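Local coordinates for protein cytosolic IMP-GMP specific 5'-nucleotidase (Legionella pneumophila subsp. pneumophila, PDB 4G63) that probably hydrolyses the 5'-phosphate of purine nucleotides such as IMP and GMP, as a magnesium-dependent member of the HAD-type 5'-nucleotidases, at residues A[241-246]-A[276-281]. Residues are numbered along the deposited sequence; the frame is centred on the assembly and turned at random.
Sequences VITLAN and PGVYQG
Two neighbouring parallel strands of the central HAD-type sheet meet where Val241, Ile242 and Thr243 pair in register with Val278, Tyr279 and Gln280; the short segments 241-243 and 277-281 run 29° apart. The ladder starts with Val241 N donating to Gly277 O at 3.2 Å and returns from Tyr279 N to Val241 O. Tyr279 O then takes two bonds from one residue: Thr243 N and Thr243 OG1 each lie 2.7 Å from it and reach it from opposite faces of the carbonyl plane. The hydroxyl gets there because chi1 of 57° sets OG1 between the backbone N and the carbonyl carbon; its bond holds the threonine rotamer, while the backbone N-H belongs to the ladder. At the C-terminal end Gly281 N bonds to Thr243 O at 2.9 Å and, weakly, to Leu244 O, as the chain turns out of the strand with positive phi at Leu244.

On the face carrying Val241, Thr243, Val278 and Gln280, the two valines lie side by side, with Val241 CG1 3.5 Å from Val278 CG2. Farther along, Leu244 runs beside the extended Gln280, with Leu244 CB 3.6 Å from Gln280 CG. On the other face the Ile242 CG2 methyl lies beside Gly281 O, while the Tyr279 ring leads away and its hydroxyl is hydrogen-bonded to Val275 N.

Tyr213 of helix 213-223 covers Thr243 and Val278, and Leu258 and Arg256 of the second subunit pack on Gln280 and Leu244, respectively. The turn after Thr243 brings the Ala245 side chain to about 8 Å from that of the magnesium ligand Asp23. Within the sheet, parallel strand 204-208 flanks 240-243, and antiparallel strand 257-260 borders 277-281.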
loop_
_atom_site.group_PDB
_atom_site.type_symbol
_atom_site.label_atom_id
_atom_site.label_comp_id
_atom_site.label_asym_id
_atom_site.label_seq_id
_atom_site.Cartn_x
_atom_site.Cartn_y
_atom_site.Cartn_z
ATOM N N VAL A 241 34.476 -10.609 -11.210
ATOM C CA VAL A 241 33.512 -11.668 -11.437
ATOM C C VAL A 241 32.811 -11.858 -10.098
ATOM O O VAL A 241 33.332 -12.484 -9.178
ATOM C CB VAL A 241 34.185 -12.990 -11.954
ATOM C CG1 VAL A 241 35.498 -13.217 -11.256
ATOM C CG2 VAL A 241 33.258 -14.182 -11.734
ATOM N N ILE A 242 31.641 -11.245 -9.982
ATOM C CA ILE A 242 30.842 -11.330 -8.774
ATOM C C ILE A 242 29.988 -12.575 -8.896
ATOM O O ILE A 242 29.223 -12.707 -9.850
ATOM C CB ILE A 242 29.909 -10.090 -8.622
ATOM C CG1 ILE A 242 30.716 -8.849 -8.223
ATOM C CG2 ILE A 242 28.859 -10.351 -7.554
ATOM C CD1 ILE A 242 31.781 -8.459 -9.201
ATOM N N THR A 243 30.123 -13.490 -7.945
ATOM C CA THR A 243 29.332 -14.711 -7.966
ATOM C C THR A 243 28.207 -14.637 -6.926
ATOM O O THR A 243 28.278 -13.842 -5.981
ATOM C CB THR A 243 30.221 -15.960 -7.715
ATOM O OG1 THR A 243 30.923 -15.831 -6.468
ATOM C CG2 THR A 243 31.224 -16.114 -8.851
ATOM N N LEU A 244 27.173 -15.463 -7.102
ATOM C CA LEU A 244 26.028 -15.466 -6.196
ATOM C C LEU A 244 25.647 -14.016 -5.935
ATOM O O LEU A 244 25.511 -13.587 -4.792
ATOM C CB LEU A 244 26.374 -16.177 -4.886
ATOM C CG LEU A 244 26.338 -17.708 -4.978
ATOM C CD1 LEU A 244 26.799 -18.325 -3.686
ATOM C CD2 LEU A 244 24.935 -18.165 -5.313
ATOM N N ALA A 245 25.503 -13.274 -7.030
ATOM C CA ALA A 245 25.162 -11.862 -7.011
ATOM C C ALA A 245 23.885 -11.581 -6.255
ATOM O O ALA A 245 23.752 -10.532 -5.627
ATOM C CB ALA A 245 25.036 -11.355 -8.429
ATOM N N ASN A 246 22.953 -12.523 -6.324
ATOM C CA ASN A 246 21.661 -12.407 -5.664
ATOM C C ASN A 246 20.831 -11.302 -6.324
ATOM O O ASN A 246 20.240 -10.458 -5.649
ATOM C CB ASN A 246 21.836 -12.120 -4.163
ATOM C CG ASN A 246 20.643 -12.591 -3.326
ATOM O OD1 ASN A 246 19.543 -12.807 -3.836
ATOM N ND2 ASN A 246 20.861 -12.737 -2.028
ATOM N N PRO A 276 40.050 -5.668 -8.317
ATOM C CA PRO A 276 39.907 -6.721 -9.330
ATOM C C PRO A 276 40.060 -8.100 -8.719
ATOM O O PRO A 276 41.054 -8.380 -8.054
ATOM C CB PRO A 276 41.015 -6.393 -10.321
ATOM C CG PRO A 276 41.028 -4.897 -10.296
ATOM C CD PRO A 276 40.932 -4.591 -8.802
ATOM N N GLY A 277 39.066 -8.956 -8.930
ATOM C CA GLY A 277 39.134 -10.284 -8.365
ATOM C C GLY A 277 37.800 -10.987 -8.330
ATOM O O GLY A 277 36.886 -10.630 -9.064
ATOM N N VAL A 278 37.684 -11.996 -7.478
ATOM C CA VAL A 278 36.451 -12.748 -7.387
ATOM C C VAL A 278 35.740 -12.493 -6.073
ATOM O O VAL A 278 36.334 -12.575 -4.995
ATOM C CB VAL A 278 36.709 -14.266 -7.531
ATOM C CG1 VAL A 278 35.382 -15.017 -7.639
ATOM C CG2 VAL A 278 37.587 -14.530 -8.751
ATOM N N TYR A 279 34.453 -12.187 -6.175
ATOM C CA TYR A 279 33.644 -11.918 -5.000
ATOM C C TYR A 279 32.360 -12.708 -5.051
ATOM O O TYR A 279 32.071 -13.382 -6.042
ATOM C CB TYR A 279 33.313 -10.428 -4.903
ATOM C CG TYR A 279 34.518 -9.560 -4.693
ATOM C CD1 TYR A 279 35.264 -9.082 -5.773
ATOM C CD2 TYR A 279 34.943 -9.239 -3.406
ATOM C CE1 TYR A 279 36.413 -8.301 -5.570
ATOM C CE2 TYR A 279 36.086 -8.463 -3.193
ATOM C CZ TYR A 279 36.815 -7.999 -4.275
ATOM O OH TYR A 279 37.945 -7.244 -4.039
ATOM N N GLN A 280 31.604 -12.620 -3.961
ATOM C CA GLN A 280 30.313 -13.281 -3.828
ATOM C C GLN A 280 29.396 -12.234 -3.183
ATOM O O GLN A 280 29.874 -11.393 -2.423
ATOM C CB GLN A 280 30.456 -14.513 -2.943
ATOM C CG GLN A 280 29.211 -15.347 -2.891
ATOM C CD GLN A 280 29.444 -16.708 -2.275
ATOM O OE1 GLN A 280 30.262 -17.489 -2.762
ATOM N NE2 GLN A 280 28.722 -17.003 -1.198
ATOM N N GLY A 281 28.100 -12.263 -3.504
ATOM C CA GLY A 281 27.163 -11.287 -2.952
ATOM C C GLY A 281 27.409 -9.857 -3.423
ATOM O O GLY A 281 27.700 -9.619 -4.591
#